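Transaminase (Bacillus megaterium, PDB 5G0A) is an S-selective omega-transaminase that uses pyridoxal-5'-phosphate to move amino groups between amines and carbonyl compounds. Local coordinates at residues 232-237 with 257-262; 131-136 with 187-192; 159-164 with 240-245; 236-241 with 382-387. All blocks are in the same frame, centred on the assembly; numbering follows the deposited sequence.

Followed from the N terminus, contact 2 opens first, on helix 121-136, and it closes on the outermost strand 189-192 of the seven-stranded sheet, before contacts 1 and 4 open. Contact 3 starts inside that span at residues 159-164 and ends at 240-245, so the two cross. Strand 231-236 then begins contact 1, which crosses contact 3 and closes the shortest loop, on helix 251-262. Contact 4 starts from residues 236-241, overlapping contact 1 at Thr236 and Glu237 and contact 3 at Gln240 and Gly241, and runs on to 382-387. Contacts 1 and 2 pack on one sheet; contact 3 joins two loops near the cofactor, and contact 4 ties one of them to the hairpin of the three-stranded sheet.

Contact 1: residues 232-237 with 257-262; sequences AAVITE and KMTKEL
Val234 meets Thr259 and Met258 chiefly through methyl groups. Its CG2 branch lies 3.8 Å from Thr259 CG2 and 4.0 Å from Met258 CE, so a single methyl of the strand touches two residues of the helix. The valine and threonine side chains approach at a slant, whereas the valine and methionine run nearly at right angles. Met258 leaves its backbone with CG anti to N (chi1 174°), and a bend at chi3 of 79° swings CE round to the valine. The nearest CA atoms of the two segments, Val234 CA and Thr259 CA, are 7.5 Å apart. Strand 231-236, helix 251-262 and strand 265-269 form a beta-alpha-beta unit in the large sheet of this class-III aminotransferase, and the methyl cluster packs the helix against the sheet. One step outward, Thr259 presents CG2 to the strand while its hydroxyl turns back along the helix, where OG1 is hydrogen-bonded to Ile255 O and also to Arg256 NH2. The threonine side chain also touches Trp266 of strand 265-269. Thr219, Arg220 and Ile223 of helix 214-226 pack on Met258, while Val142 of the adjoining strand 140-144 touches Val234. Further along the strand's direction, Glu237 reaches the pyridoxal-5'-phosphate pocket, with the side chain of Val234 about 14 Å from the cofactor.

Contact 2: residues 131-136 with 187-192; sequences IARLYT and SAVLMA
Arg133 stretches from helix 121-136 to Ala188, just before strand 189-192, and meets it with the edge of its guanidinium. Ala188 O lies in the guanidinium plane, 3.1 Å from Arg133 NH2, but the N-H points well off the oxygen (126°) and the hydrogen bond is weak. The same nitrogen also has Ala188 CB at 3.7 Å, and Val189 CG2 lies near the guanidinium plane, 4.2 Å from Arg133 NH2. This reach depends on the side chain being extended from CG to NE, with CG set anti to the carbonyl carbon (chi1 -67°), and it bridges backbones whose nearest CA atoms, Arg133 CA and Ala188 CA, are 10.4 Å apart. NE is held by a hydrogen bond to Pro139 O, ahead of strand 140-144, the neighbour of 189-192 in the sheet, and NH2 also has a bond outside the two segments. Pro181 of the second subunit packs on Arg133, while Ser187 OG bonds to its counterpart, Ser187 of the third subunit, so the contact lies where helix, sheet edge and subunit interfaces converge. The weak bond to Ala188 O supplements the others and probably does not by itself fix the guanidinium; the partial negative charge of that carbonyl would favour the cation without forming a salt bridge.

Contact 3: residues 159-164 with 240-245; sequences TRLRSY and QGAGSA
A type I beta turn from Gly241 to Ser244, in the loop between strand 231-236 and helix 251-262, presents Ala242 and Gly243 to the side chain of Leu161. Of the leucine's two methyls, CD2 lies on Ala242 and the peptide after it, CD1 beside Gly243 CA. Leu161 CD2 sits 3.5 Å from Ala242 CB, a close methyl-to-methyl contact, and comes within 3.9 Å of Gly243 N. The other branch, Leu161 CD1, is 4.0 Å from Gly243 CA. A chi1 of -172° carries the leucine's CG beside its own carbonyl carbon, and the side chain projects toward the turn. The nearest CA atoms, Leu161 CA and Gly243 CA, are 6.6 Å apart. The turn is closed by Ser244 N giving a hydrogen bond to Gly241 O. Beyond it Ser244 takes a left-handed backbone conformation (phi 61°), which brings Ala245 back beside Gln240; Ala245 N bonds to Gln240 O at 3.1 Å, with a weak return bond from Gln240 N to Ala245 O. The result is a compact reversal of the chain at the edge of the active site of this class-III aminotransferase: the side chain of Ala242 is about 6 Å from pyridoxal-5'-phosphate. Three carbonyls of this segment bond to arginines: Gly241 O to Arg442, Gly243 O and Ser244 O to Arg406. On the other segment, Tyr164 N bonds to Leu161 O at 3.1 Å, curling the chain just after the leucine. Arg160 reaches out to the third subunit, where it bonds to Asn225 and makes a cation-pi contact with Tyr226.

Contact 4: residues 236-241 with 382-387; sequences TEVSQG and DGYGLL
Tyr384 and Ser239 share most of the surface buried here, with Leu387 next. The phenol enters end-on: Tyr384 OH lies 3.4 Å from Ser239 CB, which sits at the ring's edge near its plane, and 3.7 Å from Val238 CG2, whose side chain stands across the tyrosine at about a right angle. An unusual chi1 of 34° places the ring in this position, where it is also stacked with His286. Ser239 swings OG to the side of its own carbonyl carbon (chi1 176°), with Leu387 CD2 4.1 Å from Ser239 OG, but its polar partner is Ala245 O, to which the hydroxyl is hydrogen-bonded. Tyr384 and Leu387 are the flanking pair of a beta hairpin joining strands 378-384 and 387-392, with Gly385 and Leu386 between them. Two backbone bonds, Tyr384 N to Leu387 O at 3.2 Å and Leu387 N to Tyr384 O at 3.0 Å, pair the two residues, and both project from the hairpin toward residues 236-241. This segment follows strand 231-236 and includes Glu237, which touches pyridoxal-5'-phosphate; Gly241 N gives Glu237 OE1 a nearly straight bond (2.9 Å, 169°), coming from above the carboxylate plane, and the backbone N-H of Tyr148 donates to OE2. The chemistry across the two segments is therefore one of carbon and oxygen in van der Waals contact: Tyr384 OH is buried without a polar partner in the model, so the tyrosine is probably placed by packing and by its stack on His286.

Contact 1: residues 232-237 with 257-262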
# COMPACT_ATOMS: atom_id res chain seq x y z
N ALA B 232 -9.46 -11.16 7.85
CA ALA B 232 -9.08 -11.72 9.16
C ALA B 232 -10.12 -11.51 10.26
O ALA B 232 -10.37 -12.42 11.04
CB ALA B 232 -7.73 -11.14 9.63
N ALA B 233 -10.66 -10.29 10.35
CA ALA B 233 -11.37 -9.83 11.53
C ALA B 233 -12.20 -8.58 11.25
O ALA B 233 -11.91 -7.80 10.33
CB ALA B 233 -10.38 -9.55 12.68
N VAL B 234 -13.23 -8.41 12.07
CA VAL B 234 -13.92 -7.15 12.23
C VAL B 234 -13.52 -6.66 13.62
O VAL B 234 -13.58 -7.43 14.58
CB VAL B 234 -15.45 -7.34 12.19
CG1 VAL B 234 -16.14 -6.00 12.42
CG2 VAL B 234 -15.88 -7.90 10.83
N ILE B 235 -13.09 -5.41 13.71
CA ILE B 235 -12.80 -4.79 15.01
C ILE B 235 -13.87 -3.78 15.35
O ILE B 235 -14.27 -3.00 14.50
CB ILE B 235 -11.38 -4.16 15.04
CG1 ILE B 235 -11.05 -3.71 16.47
CG2 ILE B 235 -11.19 -3.05 13.98
CD1 ILE B 235 -9.58 -3.36 16.66
N THR B 236 -14.33 -3.77 16.61
CA THR B 236 -15.41 -2.90 17.04
C THR B 236 -15.08 -2.25 18.39
O THR B 236 -14.11 -2.63 19.04
CB THR B 236 -16.74 -3.68 17.25
OG1 THR B 236 -16.55 -4.67 18.28
CG2 THR B 236 -17.21 -4.35 15.94
N GLU B 237 -15.89 -1.27 18.78
CA GLU B 237 -15.99 -0.79 20.16
C GLU B 237 -17.47 -0.92 20.44
O GLU B 237 -18.29 -0.52 19.59
CB GLU B 237 -15.67 0.70 20.28
CG GLU B 237 -14.33 1.20 19.76
CD GLU B 237 -14.27 2.72 19.78
OE1 GLU B 237 -14.19 3.29 20.90
OE2 GLU B 237 -14.35 3.35 18.70
N LYS B 257 -22.76 -12.93 15.32
CA LYS B 257 -23.38 -13.91 14.43
C LYS B 257 -22.82 -13.84 13.01
O LYS B 257 -22.44 -14.87 12.45
CB LYS B 257 -24.90 -13.70 14.44
CG LYS B 257 -25.68 -14.68 13.55
CD LYS B 257 -27.15 -14.71 13.97
CE LYS B 257 -28.01 -15.46 12.96
NZ LYS B 257 -28.22 -14.69 11.70
N MET B 258 -22.73 -12.64 12.45
CA MET B 258 -22.22 -12.45 11.08
C MET B 258 -20.76 -12.91 10.94
O MET B 258 -20.41 -13.62 9.98
CB MET B 258 -22.37 -10.97 10.64
CG MET B 258 -21.74 -10.64 9.27
SD MET B 258 -21.19 -8.91 9.12
CE MET B 258 -19.62 -8.93 10.01
N THR B 259 -19.91 -12.55 11.90
CA THR B 259 -18.52 -13.03 11.86
C THR B 259 -18.39 -14.57 11.95
O THR B 259 -17.64 -15.18 11.21
CB THR B 259 -17.64 -12.32 12.93
OG1 THR B 259 -18.20 -12.48 14.24
CG2 THR B 259 -17.50 -10.84 12.61
N LYS B 260 -19.14 -15.19 12.86
CA LYS B 260 -19.15 -16.65 12.97
C LYS B 260 -19.59 -17.28 11.64
O LYS B 260 -18.98 -18.25 11.18
CB LYS B 260 -20.12 -17.11 14.06
CG LYS B 260 -19.66 -16.91 15.51
CD LYS B 260 -18.51 -17.82 15.90
CE LYS B 260 -18.28 -17.75 17.41
NZ LYS B 260 -17.12 -18.59 17.81
N GLU B 261 -20.64 -16.73 11.03
CA GLU B 261 -21.17 -17.27 9.76
C GLU B 261 -20.19 -17.12 8.60
O GLU B 261 -20.07 -18.00 7.75
CB GLU B 261 -22.50 -16.61 9.41
CG GLU B 261 -23.64 -17.00 10.34
CD GLU B 261 -24.93 -16.26 10.08
OE1 GLU B 261 -24.94 -15.28 9.30
OE2 GLU B 261 -25.95 -16.66 10.68
N LEU B 262 -19.45 -16.01 8.59
CA LEU B 262 -18.46 -15.76 7.52
C LEU B 262 -17.09 -16.40 7.76
O LEU B 262 -16.29 -16.50 6.84
CB LEU B 262 -18.30 -14.25 7.26
CG LEU B 262 -19.56 -13.47 6.83
CD1 LEU B 262 -19.26 -11.99 6.73
CD2 LEU B 262 -20.14 -14.00 5.52

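Contact 2: residues 131-136 with 187-192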
# COMPACT_ATOMS: atom_id res chain seq x y z
N ILE B 131 -1.99 -10.65 15.62
CA ILE B 131 -2.40 -12.01 15.96
C ILE B 131 -3.57 -12.46 15.07
O ILE B 131 -3.55 -13.60 14.58
CB ILE B 131 -2.79 -12.14 17.45
CG1 ILE B 131 -1.55 -12.00 18.33
CG2 ILE B 131 -3.47 -13.49 17.73
CD1 ILE B 131 -1.88 -11.66 19.79
N ALA B 132 -4.57 -11.59 14.89
CA ALA B 132 -5.74 -11.95 14.06
C ALA B 132 -5.27 -12.32 12.65
O ALA B 132 -5.70 -13.31 12.07
CB ALA B 132 -6.77 -10.81 14.00
N ARG B 133 -4.36 -11.51 12.10
CA ARG B 133 -3.84 -11.76 10.74
C ARG B 133 -3.01 -13.02 10.66
O ARG B 133 -3.16 -13.79 9.70
CB ARG B 133 -3.06 -10.53 10.22
CG ARG B 133 -4.01 -9.36 9.99
CD ARG B 133 -3.24 -8.05 9.79
NE ARG B 133 -4.07 -7.09 9.05
CZ ARG B 133 -4.09 -5.78 9.26
NH1 ARG B 133 -3.34 -5.23 10.22
NH2 ARG B 133 -4.88 -5.03 8.49
N LEU B 134 -2.17 -13.27 11.67
CA LEU B 134 -1.37 -14.49 11.68
C LEU B 134 -2.26 -15.74 11.85
O LEU B 134 -2.05 -16.74 11.14
CB LEU B 134 -0.31 -14.49 12.77
CG LEU B 134 0.92 -13.59 12.51
CD1 LEU B 134 1.65 -13.31 13.83
CD2 LEU B 134 1.89 -14.11 11.43
N TYR B 135 -3.21 -15.67 12.77
CA TYR B 135 -4.06 -16.87 13.02
C TYR B 135 -4.85 -17.25 11.77
O TYR B 135 -4.95 -18.44 11.38
CB TYR B 135 -5.01 -16.59 14.20
CG TYR B 135 -5.97 -17.73 14.44
CD1 TYR B 135 -5.56 -18.88 15.11
CD2 TYR B 135 -7.27 -17.66 13.94
CE1 TYR B 135 -6.45 -19.93 15.30
CE2 TYR B 135 -8.17 -18.70 14.13
CZ TYR B 135 -7.74 -19.82 14.80
OH TYR B 135 -8.66 -20.84 14.95
N THR B 136 -5.45 -16.24 11.15
CA THR B 136 -6.30 -16.50 9.98
C THR B 136 -5.47 -16.65 8.72
O THR B 136 -5.96 -17.20 7.72
CB THR B 136 -7.33 -15.40 9.75
OG1 THR B 136 -6.63 -14.15 9.52
CG2 THR B 136 -8.36 -15.27 10.96
N SER B 187 -2.02 -0.21 3.73
CA SER B 187 -3.08 -0.50 4.74
C SER B 187 -4.05 -1.53 4.21
O SER B 187 -4.46 -1.48 3.06
CB SER B 187 -3.79 0.77 5.28
OG SER B 187 -4.38 1.55 4.26
N ALA B 188 -4.40 -2.52 5.03
CA ALA B 188 -5.31 -3.55 4.57
C ALA B 188 -6.61 -3.46 5.40
O ALA B 188 -6.86 -4.30 6.23
CB ALA B 188 -4.62 -4.87 4.77
N VAL B 189 -7.37 -2.38 5.23
CA VAL B 189 -8.50 -2.06 6.10
C VAL B 189 -9.68 -1.63 5.25
O VAL B 189 -9.54 -0.83 4.29
CB VAL B 189 -8.16 -0.94 7.13
CG1 VAL B 189 -9.40 -0.46 7.91
CG2 VAL B 189 -7.05 -1.40 8.07
N LEU B 190 -10.84 -2.15 5.61
CA LEU B 190 -12.09 -1.69 5.04
C LEU B 190 -12.90 -0.95 6.09
O LEU B 190 -13.01 -1.41 7.23
CB LEU B 190 -12.90 -2.89 4.55
CG LEU B 190 -12.25 -3.85 3.58
CD1 LEU B 190 -13.24 -4.96 3.27
CD2 LEU B 190 -11.80 -3.12 2.31
N MET B 191 -13.48 0.18 5.70
CA MET B 191 -14.34 0.94 6.62
C MET B 191 -15.82 0.62 6.39
O MET B 191 -16.39 1.01 5.37
CB MET B 191 -14.10 2.46 6.51
CG MET B 191 -15.04 3.26 7.41
SD MET B 191 -14.81 5.04 7.30
CE MET B 191 -15.85 5.43 5.89
N ALA B 192 -16.42 -0.06 7.36
CA ALA B 192 -17.86 -0.40 7.34
C ALA B 192 -18.67 0.69 7.99
O ALA B 192 -18.11 1.59 8.64
CB ALA B 192 -18.09 -1.73 8.06

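Contact 3: residues 159-164 with 240-245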
# COMPACT_ATOMS: atom_id res chain seq x y z
N THR B 159 -8.54 3.31 12.77
CA THR B 159 -9.18 4.48 13.36
C THR B 159 -9.75 5.31 12.22
O THR B 159 -9.02 5.78 11.34
CB THR B 159 -8.15 5.29 14.16
OG1 THR B 159 -7.84 4.56 15.36
CG2 THR B 159 -8.72 6.64 14.55
N ARG B 160 -11.07 5.44 12.20
CA ARG B 160 -11.76 6.23 11.18
C ARG B 160 -12.49 7.41 11.83
O ARG B 160 -13.61 7.77 11.47
CB ARG B 160 -12.70 5.36 10.34
CG ARG B 160 -12.02 4.25 9.55
CD ARG B 160 -10.92 4.76 8.63
NE ARG B 160 -11.23 6.06 8.04
CZ ARG B 160 -10.33 6.91 7.56
NH1 ARG B 160 -9.04 6.60 7.53
NH2 ARG B 160 -10.72 8.09 7.09
N LEU B 161 -11.83 8.02 12.80
CA LEU B 161 -12.33 9.22 13.45
C LEU B 161 -11.45 10.34 12.93
O LEU B 161 -10.30 10.43 13.31
CB LEU B 161 -12.23 9.08 14.98
CG LEU B 161 -12.91 10.18 15.80
CD1 LEU B 161 -14.40 10.21 15.52
CD2 LEU B 161 -12.64 9.98 17.28
N ARG B 162 -12.02 11.18 12.05
CA ARG B 162 -11.25 12.13 11.23
C ARG B 162 -10.35 13.07 12.04
O ARG B 162 -9.24 13.41 11.61
CB ARG B 162 -12.23 12.98 10.41
CG ARG B 162 -11.58 13.80 9.33
CD ARG B 162 -12.66 14.52 8.53
NE ARG B 162 -12.08 15.40 7.52
CZ ARG B 162 -12.69 16.48 7.04
NH1 ARG B 162 -13.88 16.84 7.51
NH2 ARG B 162 -12.09 17.20 6.09
N SER B 163 -10.84 13.46 13.21
CA SER B 163 -10.22 14.47 14.04
C SER B 163 -9.16 13.92 14.99
O SER B 163 -8.59 14.67 15.78
CB SER B 163 -11.30 15.20 14.86
OG SER B 163 -12.13 14.29 15.57
N TYR B 164 -8.90 12.62 14.92
CA TYR B 164 -7.97 12.01 15.85
C TYR B 164 -6.93 11.12 15.17
O TYR B 164 -6.46 10.16 15.76
CB TYR B 164 -8.76 11.25 16.94
CG TYR B 164 -9.25 12.19 18.01
CD1 TYR B 164 -8.44 12.51 19.11
CD2 TYR B 164 -10.51 12.79 17.92
CE1 TYR B 164 -8.88 13.39 20.08
CE2 TYR B 164 -10.95 13.66 18.90
CZ TYR B 164 -10.13 13.96 19.97
OH TYR B 164 -10.55 14.83 20.95
N GLN B 240 -18.70 3.55 20.98
CA GLN B 240 -17.60 4.34 20.41
C GLN B 240 -17.22 5.40 21.42
O GLN B 240 -18.05 6.22 21.81
CB GLN B 240 -17.99 4.93 19.04
CG GLN B 240 -17.97 3.86 17.94
CD GLN B 240 -18.57 4.33 16.63
OE1 GLN B 240 -19.62 4.99 16.60
NE2 GLN B 240 -17.91 3.97 15.52
N GLY B 241 -15.97 5.34 21.89
CA GLY B 241 -15.48 6.15 23.00
C GLY B 241 -15.26 7.58 22.58
O GLY B 241 -16.11 8.44 22.80
N ALA B 242 -14.11 7.84 21.95
CA ALA B 242 -13.86 9.15 21.36
C ALA B 242 -14.95 9.51 20.35
O ALA B 242 -15.39 10.67 20.27
CB ALA B 242 -12.48 9.18 20.70
N GLY B 243 -15.41 8.51 19.59
CA GLY B 243 -16.47 8.72 18.58
C GLY B 243 -17.84 9.02 19.19
O GLY B 243 -18.75 9.48 18.48
N SER B 244 -17.99 8.71 20.48
CA SER B 244 -19.13 9.18 21.30
C SER B 244 -20.49 8.71 20.80
O SER B 244 -21.34 9.53 20.42
CB SER B 244 -19.12 10.71 21.43
OG SER B 244 -17.90 11.16 21.99
N ALA B 245 -20.70 7.40 20.81
CA ALA B 245 -21.92 6.80 20.26
C ALA B 245 -22.25 5.48 20.94
O ALA B 245 -21.36 4.78 21.44
CB ALA B 245 -21.80 6.62 18.76

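Contact 4: residues 236-241 with 382-387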
# COMPACT_ATOMS: atom_id res chain seq x y z
N THR B 236 -14.33 -3.77 16.61
CA THR B 236 -15.41 -2.90 17.04
C THR B 236 -15.08 -2.25 18.39
O THR B 236 -14.11 -2.63 19.04
CB THR B 236 -16.74 -3.68 17.25
OG1 THR B 236 -16.55 -4.67 18.28
CG2 THR B 236 -17.21 -4.35 15.94
N GLU B 237 -15.89 -1.27 18.78
CA GLU B 237 -15.99 -0.79 20.16
C GLU B 237 -17.47 -0.92 20.44
O GLU B 237 -18.29 -0.52 19.59
CB GLU B 237 -15.67 0.70 20.28
CG GLU B 237 -14.33 1.20 19.76
CD GLU B 237 -14.27 2.72 19.78
OE1 GLU B 237 -14.19 3.29 20.90
OE2 GLU B 237 -14.35 3.35 18.70
N VAL B 238 -17.86 -1.44 21.60
CA VAL B 238 -19.31 -1.61 21.82
C VAL B 238 -19.98 -0.26 22.01
O VAL B 238 -21.16 -0.09 21.70
CB VAL B 238 -19.68 -2.55 22.99
CG1 VAL B 238 -19.13 -3.95 22.77
CG2 VAL B 238 -19.29 -1.95 24.34
N SER B 239 -19.23 0.68 22.55
CA SER B 239 -19.67 2.05 22.60
C SER B 239 -18.50 2.83 22.08
O SER B 239 -17.40 2.75 22.65
CB SER B 239 -19.99 2.45 24.05
OG SER B 239 -20.34 3.81 24.14
N GLN B 240 -18.70 3.55 20.98
CA GLN B 240 -17.60 4.34 20.41
C GLN B 240 -17.22 5.40 21.42
O GLN B 240 -18.05 6.22 21.81
CB GLN B 240 -17.99 4.93 19.04
CG GLN B 240 -17.97 3.86 17.94
CD GLN B 240 -18.57 4.33 16.63
OE1 GLN B 240 -19.62 4.99 16.60
NE2 GLN B 240 -17.91 3.97 15.52
N GLY B 241 -15.97 5.34 21.89
CA GLY B 241 -15.48 6.15 23.00
C GLY B 241 -15.26 7.58 22.58
O GLY B 241 -16.11 8.44 22.80
N ASP B 382 -27.69 8.47 26.71
CA ASP B 382 -27.61 7.03 26.76
C ASP B 382 -26.27 6.69 27.41
O ASP B 382 -25.36 7.52 27.46
CB ASP B 382 -27.68 6.48 25.34
CG ASP B 382 -28.12 5.03 25.29
OD1 ASP B 382 -28.46 4.45 26.34
OD2 ASP B 382 -28.12 4.46 24.17
N GLY B 383 -26.16 5.47 27.91
CA GLY B 383 -24.95 5.08 28.64
C GLY B 383 -25.21 4.01 29.66
O GLY B 383 -26.23 3.32 29.60
N TYR B 384 -24.25 3.86 30.57
CA TYR B 384 -24.23 2.84 31.61
C TYR B 384 -22.99 3.07 32.47
O TYR B 384 -22.02 3.69 32.02
CB TYR B 384 -24.28 1.41 31.05
CG TYR B 384 -23.57 1.13 29.72
CD1 TYR B 384 -22.50 1.91 29.28
CD2 TYR B 384 -23.97 0.04 28.93
CE1 TYR B 384 -21.87 1.63 28.07
CE2 TYR B 384 -23.33 -0.25 27.74
CZ TYR B 384 -22.27 0.54 27.32
OH TYR B 384 -21.64 0.26 26.12
N GLY B 385 -23.02 2.59 33.71
CA GLY B 385 -21.86 2.74 34.62
C GLY B 385 -21.39 4.17 34.68
O GLY B 385 -22.18 5.08 34.95
N LEU B 386 -20.08 4.39 34.45
CA LEU B 386 -19.54 5.74 34.38
C LEU B 386 -19.11 6.12 32.94
O LEU B 386 -18.01 6.64 32.72
CB LEU B 386 -18.34 5.88 35.34
CG LEU B 386 -18.64 6.14 36.83
CD1 LEU B 386 -19.38 7.45 37.04
CD2 LEU B 386 -19.38 4.97 37.48
N LEU B 387 -20.00 5.89 31.98
CA LEU B 387 -19.75 6.29 30.60
C LEU B 387 -21.08 6.74 29.98
O LEU B 387 -21.96 5.92 29.70
CB LEU B 387 -19.14 5.13 29.80
CG LEU B 387 -18.70 5.44 28.35
CD1 LEU B 387 -17.59 6.49 28.30
CD2 LEU B 387 -18.26 4.17 27.65